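Local atomic coordinates of GCN5-related N-acetyltransferase (Streptococcus suis, PDB entry 3G3S), a protein that probably transfers an acetyl group from acetyl-coenzyme A to an amine of its substrate. Residues D15-I20 and E238-Y243; L44-R49 and L65-G70; I73-Q78 and D84-V89. One frame throughout, in Å; residues are numbered along the deposited sequence.

Overall arrangement
The three contacts share the mixed sheet of this GNAT chain. Contacts 2 and 3 have centres about 11 Å apart: L46 CD1 lies 3.6 Å from I73 CD1, so their apolar side chains touch on the sheet face that carries helices 62-68 and 80-90. Contact 1 belongs to the other face, about 17 Å, centre to centre, from contact 3 and about 20 Å from contact 2. Y243 CE1 meets V76 CG1 at 3.7 Å, and I20 CG2 packs on Y47 CB at 3.4 Å. Two 1,2-ethanediol molecules, probably from the crystallisation liquor, lie at the end of strand 73-77 in contact 3, and the side chain of Y243 in contact 1 is about 6 Å from one of them.

Contact 1 (D15-I20 and E238-Y243); sequences DWPETI and ELDKAY
E18 and Y243 meet through a carboxylate oxygen and a phenol ring, joining the turn before helix 19-26 to the C-terminal strand 239-248, over 200 residues further on. The van der Waals contact is almost a single-atom affair: OE2 of E18 lies 3.3 Å from CE2 of Y243 and 3.6 Å from its OH. The approach is oblique, with carboxylate and ring planes 72° apart. The E18 chain bends at chi2 (-74°), and CG of Y243 lies between its backbone N and carbonyl carbon (chi1 71°), so the two groups come together from opposite directions. More loosely, P17 CG is 4.5 Å from D240 OD2.

The polar bonds run elsewhere. Y243 OH is hydrogen-bonded to D222 OD2 and R99 NE, while E18 OE2 also lies close to the like-charged D222 OD1.

Local backbone features lie on both sides. P17 centres an inverse gamma turn, with a weak bond from E18 N to W16 O, and E18 is the N-cap of helix 19-26. D240 and K241 both face A101 in a classic beta bulge.

With two acidic groups beside an engaged phenol, the contact probably gains little attraction of its own, and R99 may help offset the negative charge.

Contact 2 (L44-R49 and L65-G70); sequences LALYGR and LKICEG
L44 lies against I67 and C68, and here the packing between strand 42-48 and helix 62-68 is closest. With CG trans to the backbone N (chi1 170°), the leucine fork is carried out towards the helix and its two methyls divide the work. CD1 touches C68 SG at 3.8 Å; CD2 also reaches the sulfur, at 4.0 Å, and meets CG2 of I67 at 3.9 Å. The side chains of L44 and I67 run alongside each other in opposite senses, so CD2 also approaches CB and, at 4.1 Å, CD1 of the isoleucine. The sulfur thus rests against both branches of a single leucine in a buried setting.

The other side is looser. L46 contributes one branch only: its CD2 touches I67 CG2 at 3.9 Å, the two side chains meeting at an angle instead of lying alongside. That methyl of I67 therefore bridges both leucines, while I67 itself is partly exposed, in contrast to the buried L44, L46 and C68.

Y33 of strand 31-34, outermost within this chain, adjoins L44, L46 and I67, while L56 and F52 of strand 52-58 pack on L44 and L46 respectively. Behind the helix, L65 turns to W82, L85 and I86 of helix 80-90; A45 and Y47, on the opposite face of the strand, pack against helix 19-26.

Contact 3 (I73-Q78 and D84-V89); sequences IILVPQ and DLIEEV. With EDO (1,2-ethanediol), chain H; EDO (1,2-ethanediol), chain G.
Q78 O is approached by two 1,2-ethanediol molecules, both probably from the crystallisation liquor. O2 of the chain G molecule donates a hydrogen bond to it over 3.2 Å, and O1 of the chain H molecule stands equally far from Q78 O, in a weak pairing at best. That same O1 lies 3.3 Å from P77 O, so it sits between two successive carbonyls. The carbon chain of the chain H molecule also packs on the proline: its C1 is 3.9 Å from P77 CG.

P77 is likewise where strand and helix meet. Its CB is 4.3 Å from CD1 of I86, which also faces CD1 of L75 at 4.4 Å. Since L75 was modelled in two conformers, the latter separation describes one of them. I86 reaches the strand because its longer branch is stretched out: CG1 stands opposite the carbonyl carbon (chi1 -68°) and CD1 continues away from CA (chi2 165°). The terminal methyl thus spans two residues that lie on one face of the strand, two positions apart. The CA atoms of P77 and I86 are 8.7 Å apart, a separation bridged by the I86 side chain.

Strand 73-77 and helix 80-90 follow each other in the chain and form a local beta-alpha unit, the helix folding back over the sheet. Strands 52-58 and 239-248 lie on either side of strand 73-77, and L75 also meets C68 and W248. At the helix, E87 OE2 bonds to Y246 OH. The extended Q78 side chain has both ends of its amide engaged, OE1 by G58 N and NE2 by L12 O.

Between strand and helix the contact is therefore purely apolar and rather light, whereas at the strand end the Q78 carbonyl takes one ethanediol bond and at most a second, weak one, from additives that need not mark a natural ligand site.

Contact 1 (D15-I20 and E238-Y243)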
loop_
_atom_site.group_PDB
_atom_site.type_symbol
_atom_site.label_atom_id
_atom_site.label_comp_id
_atom_site.label_asym_id
_atom_site.label_seq_id
_atom_site.Cartn_x
_atom_site.Cartn_y
_atom_site.Cartn_z
ATOM N N ASP A 15 -7.335 -12.931 7.609
ATOM C CA ASP A 15 -7.030 -13.523 6.330
ATOM C C ASP A 15 -8.355 -13.751 5.585
ATOM O O ASP A 15 -9.014 -14.817 5.725
ATOM C CB ASP A 15 -6.315 -14.844 6.574
ATOM C CG ASP A 15 -5.756 -15.445 5.320
ATOM O OD1 ASP A 15 -6.150 -15.015 4.198
ATOM O OD2 ASP A 15 -4.905 -16.356 5.477
ATOM N N TRP A 16 -8.748 -12.735 4.820
ATOM C CA TRP A 16 -10.023 -12.736 4.097
ATOM C C TRP A 16 -9.652 -12.263 2.729
ATOM O O TRP A 16 -9.505 -11.084 2.506
ATOM C CB TRP A 16 -11.020 -11.794 4.798
ATOM C CG TRP A 16 -12.420 -11.931 4.375
ATOM C CD1 TRP A 16 -12.919 -12.588 3.275
ATOM C CD2 TRP A 16 -13.549 -11.277 4.997
ATOM N NE1 TRP A 16 -14.286 -12.428 3.204
ATOM C CE2 TRP A 16 -14.698 -11.605 4.229
ATOM C CE3 TRP A 16 -13.686 -10.446 6.099
ATOM C CZ2 TRP A 16 -15.957 -11.168 4.558
ATOM C CZ3 TRP A 16 -14.915 -10.007 6.405
ATOM C CH2 TRP A 16 -16.047 -10.352 5.658
ATOM N N PRO A 17 -9.449 -13.203 1.781
ATOM C CA PRO A 17 -8.938 -12.821 0.484
ATOM C C PRO A 17 -9.960 -12.229 -0.526
ATOM O O PRO A 17 -10.090 -12.722 -1.647
ATOM C CB PRO A 17 -8.343 -14.162 -0.026
ATOM C CG PRO A 17 -9.293 -15.176 0.449
ATOM C CD PRO A 17 -9.737 -14.641 1.859
ATOM N N GLU A 18 -10.689 -11.186 -0.120
ATOM C CA GLU A 18 -11.559 -10.457 -1.019
ATOM C C GLU A 18 -10.866 -9.140 -1.350
ATOM O O GLU A 18 -10.612 -8.328 -0.468
ATOM C CB GLU A 18 -12.922 -10.230 -0.388
ATOM C CG GLU A 18 -13.762 -11.482 -0.338
ATOM C CD GLU A 18 -14.338 -11.899 -1.678
ATOM O OE1 GLU A 18 -14.088 -11.235 -2.701
ATOM O OE2 GLU A 18 -15.132 -12.875 -1.668
ATOM N N THR A 19 -10.597 -8.897 -2.635
ATOM C CA THR A 19 -9.750 -7.760 -2.989
ATOM C C THR A 19 -10.352 -6.397 -2.677
ATOM O O THR A 19 -9.622 -5.451 -2.509
ATOM C CB THR A 19 -9.235 -7.813 -4.455
ATOM O OG1 THR A 19 -10.218 -7.329 -5.363
ATOM C CG2 THR A 19 -8.753 -9.259 -4.828
ATOM N N ILE A 20 -11.673 -6.299 -2.586
ATOM C CA ILE A 20 -12.315 -5.021 -2.265
ATOM C C ILE A 20 -12.012 -4.706 -0.796
ATOM O O ILE A 20 -11.925 -3.520 -0.409
ATOM C CB ILE A 20 -13.816 -5.072 -2.551
ATOM C CG1 ILE A 20 -14.075 -5.120 -4.061
ATOM C CG2 ILE A 20 -14.580 -3.848 -1.882
ATOM C CD1 ILE A 20 -15.434 -5.645 -4.452
ATOM N N GLU A 238 -10.640 -21.193 -10.293
ATOM C CA GLU A 238 -11.124 -22.353 -9.575
ATOM C C GLU A 238 -11.848 -21.874 -8.344
ATOM O O GLU A 238 -11.427 -20.914 -7.688
ATOM C CB GLU A 238 -9.993 -23.278 -9.164
ATOM C CG GLU A 238 -9.375 -23.989 -10.352
ATOM C CD GLU A 238 -8.255 -24.921 -9.967
ATOM O OE1 GLU A 238 -8.105 -25.208 -8.760
ATOM O OE2 GLU A 238 -7.525 -25.368 -10.889
ATOM N N LEU A 239 -12.934 -22.562 -8.037
ATOM C CA LEU A 239 -13.760 -22.252 -6.887
ATOM C C LEU A 239 -12.967 -22.378 -5.594
ATOM O O LEU A 239 -12.175 -23.322 -5.436
ATOM C CB LEU A 239 -14.940 -23.218 -6.825
ATOM C CG LEU A 239 -15.837 -23.163 -5.587
ATOM C CD1 LEU A 239 -16.684 -21.884 -5.528
ATOM C CD2 LEU A 239 -16.746 -24.399 -5.556
ATOM N N ASP A 240 -13.152 -21.403 -4.702
ATOM C CA ASP A 240 -12.601 -21.435 -3.360
ATOM C C ASP A 240 -13.749 -21.979 -2.517
ATOM O O ASP A 240 -13.735 -23.133 -2.093
ATOM C CB ASP A 240 -12.154 -20.033 -2.917
ATOM C CG ASP A 240 -11.686 -19.978 -1.448
ATOM O OD1 ASP A 240 -11.630 -21.037 -0.788
ATOM O OD2 ASP A 240 -11.344 -18.866 -0.965
ATOM N N LYS A 241 -14.784 -21.179 -2.320
ATOM C CA LYS A 241 -15.934 -21.626 -1.559
ATOM C C LYS A 241 -17.120 -20.722 -1.836
ATOM O O LYS A 241 -16.966 -19.553 -2.232
ATOM C CB LYS A 241 -15.671 -21.627 -0.032
ATOM C CG LYS A 241 -15.299 -20.264 0.553
ATOM C CD LYS A 241 -15.241 -20.234 2.087
ATOM C CE LYS A 241 -16.651 -20.109 2.718
ATOM N NZ LYS A 241 -16.672 -19.815 4.201
ATOM N N ALA A 242 -18.292 -21.301 -1.613
ATOM C CA ALA A 242 -19.538 -20.606 -1.670
ATOM C C ALA A 242 -19.562 -19.793 -0.388
ATOM O O ALA A 242 -19.012 -20.236 0.610
ATOM C CB ALA A 242 -20.674 -21.604 -1.664
ATOM N N TYR A 243 -20.127 -18.600 -0.421
ATOM C CA TYR A 243 -20.211 -17.813 0.801
ATOM C C TYR A 243 -21.535 -17.042 0.887
ATOM O O TYR A 243 -22.182 -16.804 -0.127
ATOM C CB TYR A 243 -18.992 -16.900 0.930
ATOM C CG TYR A 243 -18.899 -15.724 -0.008
ATOM C CD1 TYR A 243 -19.548 -14.551 0.272
ATOM C CD2 TYR A 243 -18.068 -15.741 -1.125
ATOM C CE1 TYR A 243 -19.444 -13.479 -0.549
ATOM C CE2 TYR A 243 -17.962 -14.628 -1.959
ATOM C CZ TYR A 243 -18.660 -13.507 -1.645
ATOM O OH TYR A 243 -18.581 -12.376 -2.398
#

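Contact 2 (L44-R49 and L65-G70)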
loop_
_atom_site.group_PDB
_atom_site.type_symbol
_atom_site.label_atom_id
_atom_site.label_comp_id
_atom_site.label_asym_id
_atom_site.label_seq_id
_atom_site.Cartn_x
_atom_site.Cartn_y
_atom_site.Cartn_z
ATOM N N LEU A 44 -16.296 -2.383 9.249
ATOM C CA LEU A 44 -16.994 -2.362 7.983
ATOM C C LEU A 44 -16.069 -1.800 6.921
ATOM O O LEU A 44 -15.525 -0.713 7.064
ATOM C CB LEU A 44 -18.234 -1.458 8.057
ATOM C CG LEU A 44 -18.959 -1.121 6.750
ATOM C CD1 LEU A 44 -19.647 -2.346 6.113
ATOM C CD2 LEU A 44 -19.994 -0.014 7.013
ATOM N N ALA A 45 -15.809 -2.601 5.893
ATOM C CA ALA A 45 -15.120 -2.121 4.730
ATOM C C ALA A 45 -16.248 -1.794 3.733
ATOM O O ALA A 45 -16.975 -2.685 3.249
ATOM C CB ALA A 45 -14.139 -3.190 4.186
ATOM N N LEU A 46 -16.405 -0.514 3.423
ATOM C CA LEU A 46 -17.480 -0.042 2.556
ATOM C C LEU A 46 -16.909 0.549 1.298
ATOM O O LEU A 46 -16.099 1.475 1.342
ATOM C CB LEU A 46 -18.305 1.002 3.310
ATOM C CG LEU A 46 -19.492 1.635 2.595
ATOM C CD1 LEU A 46 -20.558 0.616 2.298
ATOM C CD2 LEU A 46 -20.048 2.822 3.448
ATOM N N TYR A 47 -17.321 -0.010 0.173
ATOM C CA TYR A 47 -16.812 0.395 -1.116
ATOM C C TYR A 47 -17.927 0.563 -2.079
ATOM O O TYR A 47 -18.846 -0.235 -2.079
ATOM C CB TYR A 47 -15.884 -0.672 -1.665
ATOM C CG TYR A 47 -15.369 -0.346 -3.052
ATOM C CD1 TYR A 47 -14.205 0.375 -3.219
ATOM C CD2 TYR A 47 -16.043 -0.772 -4.201
ATOM C CE1 TYR A 47 -13.722 0.674 -4.495
ATOM C CE2 TYR A 47 -15.578 -0.441 -5.491
ATOM C CZ TYR A 47 -14.402 0.264 -5.619
ATOM O OH TYR A 47 -13.881 0.552 -6.867
ATOM N N GLY A 48 -17.839 1.593 -2.916
ATOM C CA GLY A 48 -18.807 1.819 -3.969
ATOM C C GLY A 48 -19.200 3.266 -4.125
ATOM O O GLY A 48 -18.737 4.133 -3.370
ATOM N N ARG A 49 -20.037 3.522 -5.131
ATOM C CA ARG A 49 -20.534 4.872 -5.426
ATOM C C ARG A 49 -21.989 4.785 -5.900
ATOM O O ARG A 49 -22.859 5.502 -5.398
ATOM C CB ARG A 49 -19.637 5.563 -6.456
ATOM C CG ARG A 49 -19.678 7.089 -6.379
ATOM C CD ARG A 49 -18.707 7.845 -7.339
ATOM N NE ARG A 49 -19.204 7.903 -8.721
ATOM C CZ ARG A 49 -20.001 8.859 -9.193
ATOM N N LEU A 65 -24.252 -1.896 10.418
ATOM C CA LEU A 65 -25.327 -2.268 9.481
ATOM C C LEU A 65 -26.127 -1.026 9.079
ATOM O O LEU A 65 -26.558 -0.863 7.928
ATOM C CB LEU A 65 -26.252 -3.304 10.111
ATOM C CG LEU A 65 -25.609 -4.644 10.474
ATOM C CD1 LEU A 65 -26.516 -5.608 11.189
ATOM C CD2 LEU A 65 -25.076 -5.302 9.171
ATOM N N LYS A 66 -26.329 -0.125 10.032
ATOM C CA LYS A 66 -27.073 1.098 9.722
ATOM C C LYS A 66 -26.422 1.946 8.642
ATOM O O LYS A 66 -27.121 2.529 7.807
ATOM C CB LYS A 66 -27.264 1.945 10.973
ATOM C CG LYS A 66 -28.212 1.289 11.943
ATOM C CD LYS A 66 -28.447 2.145 13.167
ATOM C CE LYS A 66 -29.465 1.491 14.094
ATOM N NZ LYS A 66 -29.972 2.470 15.109
ATOM N N ILE A 67 -25.090 1.983 8.642
ATOM C CA ILE A 67 -24.329 2.723 7.655
ATOM C C ILE A 67 -24.607 2.170 6.260
ATOM O O ILE A 67 -24.529 2.896 5.270
ATOM C CB ILE A 67 -22.791 2.628 7.922
ATOM C CG1 ILE A 67 -22.402 3.225 9.269
ATOM C CG2 ILE A 67 -21.995 3.336 6.828
ATOM C CD1 ILE A 67 -20.949 3.030 9.600
ATOM N N CYS A 68 -24.926 0.889 6.170
ATOM C CA CYS A 68 -25.224 0.260 4.897
ATOM C C CYS A 68 -26.640 0.461 4.403
ATOM O O CYS A 68 -26.924 0.166 3.257
ATOM C CB CYS A 68 -24.966 -1.242 5.004
ATOM S SG CYS A 68 -23.280 -1.621 5.471
ATOM N N GLU A 69 -27.524 0.958 5.264
ATOM C CA GLU A 69 -28.934 1.091 4.896
ATOM C C GLU A 69 -29.143 2.150 3.844
ATOM O O GLU A 69 -28.433 3.142 3.817
ATOM C CB GLU A 69 -29.772 1.433 6.119
ATOM C CG GLU A 69 -29.878 0.313 7.092
ATOM C CD GLU A 69 -30.605 0.716 8.364
ATOM O OE1 GLU A 69 -31.164 1.809 8.374
ATOM O OE2 GLU A 69 -30.590 -0.045 9.351
ATOM N N GLY A 70 -30.126 1.926 2.977
ATOM C CA GLY A 70 -30.446 2.870 1.928
ATOM C C GLY A 70 -29.449 2.944 0.780
ATOM O O GLY A 70 -29.410 3.952 0.055
#

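Contact 3 (I73-Q78 and D84-V89)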
loop_
_atom_site.group_PDB
_atom_site.type_symbol
_atom_site.label_atom_id
_atom_site.label_comp_id
_atom_site.label_asym_id
_atom_site.label_seq_id
_atom_site.Cartn_x
_atom_site.Cartn_y
_atom_site.Cartn_z
ATOM N N ILE A 73 -26.535 -2.138 -2.102
ATOM C CA ILE A 73 -25.379 -2.813 -1.466
ATOM C C ILE A 73 -25.469 -4.301 -1.289
ATOM O O ILE A 73 -26.563 -4.839 -1.063
ATOM C CB ILE A 73 -25.151 -2.175 -0.029
ATOM C CG1 ILE A 73 -23.825 -2.592 0.579
ATOM C CG2 ILE A 73 -26.278 -2.543 0.911
ATOM C CD1 ILE A 73 -23.283 -1.641 1.603
ATOM N N ILE A 74 -24.322 -4.980 -1.470
ATOM C CA ILE A 74 -24.185 -6.396 -1.122
ATOM C C ILE A 74 -23.457 -6.433 0.246
ATOM O O ILE A 74 -22.324 -5.925 0.368
ATOM C CB ILE A 74 -23.432 -7.268 -2.207
ATOM C CG1 ILE A 74 -24.178 -7.208 -3.567
ATOM C CG2 ILE A 74 -23.252 -8.728 -1.703
ATOM C CD1 ILE A 74 -23.418 -7.918 -4.751
ATOM N N LEU A 75 -24.143 -6.960 1.272
ATOM C CA LEU A 75 -23.593 -7.137 2.607
ATOM C C LEU A 75 -22.913 -8.497 2.673
ATOM O O LEU A 75 -23.541 -9.523 2.354
ATOM C CB LEU A 75 -24.686 -7.143 3.667
ATOM C CG LEU A 75 -25.572 -5.922 3.738
ATOM C CD1 LEU A 75 -26.546 -6.085 4.896
ATOM C CD2 LEU A 75 -24.721 -4.710 3.922
ATOM N N VAL A 76 -21.657 -8.518 3.102
ATOM C CA VAL A 76 -20.928 -9.767 3.197
ATOM C C VAL A 76 -20.459 -9.994 4.644
ATOM O O VAL A 76 -19.494 -9.395 5.078
ATOM C CB VAL A 76 -19.732 -9.835 2.235
ATOM C CG1 VAL A 76 -19.088 -11.249 2.352
ATOM C CG2 VAL A 76 -20.141 -9.495 0.774
ATOM N N PRO A 77 -21.139 -10.882 5.382
ATOM C CA PRO A 77 -20.752 -11.178 6.751
ATOM C C PRO A 77 -19.497 -12.043 6.857
ATOM O O PRO A 77 -19.392 -13.063 6.169
ATOM C CB PRO A 77 -21.920 -11.993 7.275
ATOM C CG PRO A 77 -22.546 -12.605 6.121
ATOM C CD PRO A 77 -22.320 -11.671 4.964
ATOM N N GLN A 78 -18.581 -11.660 7.734
ATOM C CA GLN A 78 -17.378 -12.430 7.943
ATOM C C GLN A 78 -17.729 -13.774 8.526
ATOM O O GLN A 78 -17.070 -14.781 8.249
ATOM C CB GLN A 78 -16.487 -11.723 8.941
ATOM C CG GLN A 78 -15.198 -12.480 9.283
ATOM C CD GLN A 78 -14.315 -11.716 10.249
ATOM O OE1 GLN A 78 -14.783 -11.165 11.282
ATOM N NE2 GLN A 78 -13.029 -11.677 9.941
ATOM N N ASP A 84 -26.650 -13.780 11.582
ATOM C CA ASP A 84 -27.729 -13.909 12.525
ATOM C C ASP A 84 -28.223 -12.537 12.914
ATOM O O ASP A 84 -29.423 -12.345 13.092
ATOM C CB ASP A 84 -27.289 -14.664 13.786
ATOM C CG ASP A 84 -27.013 -16.137 13.537
ATOM O OD1 ASP A 84 -27.374 -16.675 12.484
ATOM O OD2 ASP A 84 -26.454 -16.763 14.437
ATOM N N LEU A 85 -27.314 -11.574 13.045
ATOM C CA LEU A 85 -27.741 -10.217 13.398
ATOM C C LEU A 85 -28.493 -9.572 12.245
ATOM O O LEU A 85 -29.510 -8.933 12.441
ATOM C CB LEU A 85 -26.549 -9.354 13.797
ATOM C CG LEU A 85 -26.906 -7.919 14.208
ATOM C CD1 LEU A 85 -27.821 -7.982 15.430
ATOM C CD2 LEU A 85 -25.629 -7.038 14.440
ATOM N N ILE A 86 -27.965 -9.716 11.040
ATOM C CA ILE A 86 -28.604 -9.158 9.850
ATOM C C ILE A 86 -30.045 -9.683 9.747
ATOM O O ILE A 86 -30.983 -8.927 9.553
ATOM C CB ILE A 86 -27.794 -9.536 8.537
ATOM C CG1 ILE A 86 -26.422 -8.834 8.512
ATOM C CG2 ILE A 86 -28.547 -9.133 7.302
ATOM C CD1 ILE A 86 -25.385 -9.402 7.479
ATOM N N GLU A 87 -30.210 -10.997 9.887
ATOM C CA GLU A 87 -31.527 -11.615 9.709
ATOM C C GLU A 87 -32.458 -11.198 10.808
ATOM O O GLU A 87 -33.627 -10.953 10.557
ATOM C CB GLU A 87 -31.440 -13.115 9.650
ATOM C CG GLU A 87 -30.711 -13.575 8.378
ATOM C CD GLU A 87 -30.560 -15.040 8.262
ATOM O OE1 GLU A 87 -31.088 -15.762 9.117
ATOM O OE2 GLU A 87 -29.896 -15.483 7.305
ATOM N N GLU A 88 -31.934 -11.136 12.016
ATOM C CA GLU A 88 -32.714 -10.728 13.167
ATOM C C GLU A 88 -33.217 -9.298 13.054
ATOM O O GLU A 88 -34.400 -9.012 13.310
ATOM C CB GLU A 88 -31.878 -10.865 14.442
ATOM C CG GLU A 88 -32.577 -10.318 15.686
ATOM C CD GLU A 88 -31.801 -10.587 16.936
ATOM O OE1 GLU A 88 -31.925 -11.715 17.461
ATOM O OE2 GLU A 88 -31.093 -9.669 17.389
ATOM N N VAL A 89 -32.312 -8.393 12.716
ATOM C CA VAL A 89 -32.651 -6.973 12.636
ATOM C C VAL A 89 -33.587 -6.612 11.475
ATOM O O VAL A 89 -34.482 -5.780 11.642
ATOM C CB VAL A 89 -31.398 -6.093 12.531
ATOM C CG1 VAL A 89 -31.786 -4.614 12.244
ATOM C CG2 VAL A 89 -30.514 -6.200 13.795
HETATM C C1 EDO H . -20.927 -16.010 6.905
HETATM O O1 EDO H . -19.531 -16.255 6.804
HETATM C C2 EDO H . -21.563 -17.229 7.545
HETATM O O2 EDO H . -21.427 -18.307 6.616
HETATM C C1 EDO G . -13.685 -15.721 6.403
HETATM O O1 EDO G . -12.685 -14.869 6.983
HETATM C C2 EDO G . -14.635 -14.925 5.536
HETATM O O2 EDO G . -15.861 -15.613 5.429
#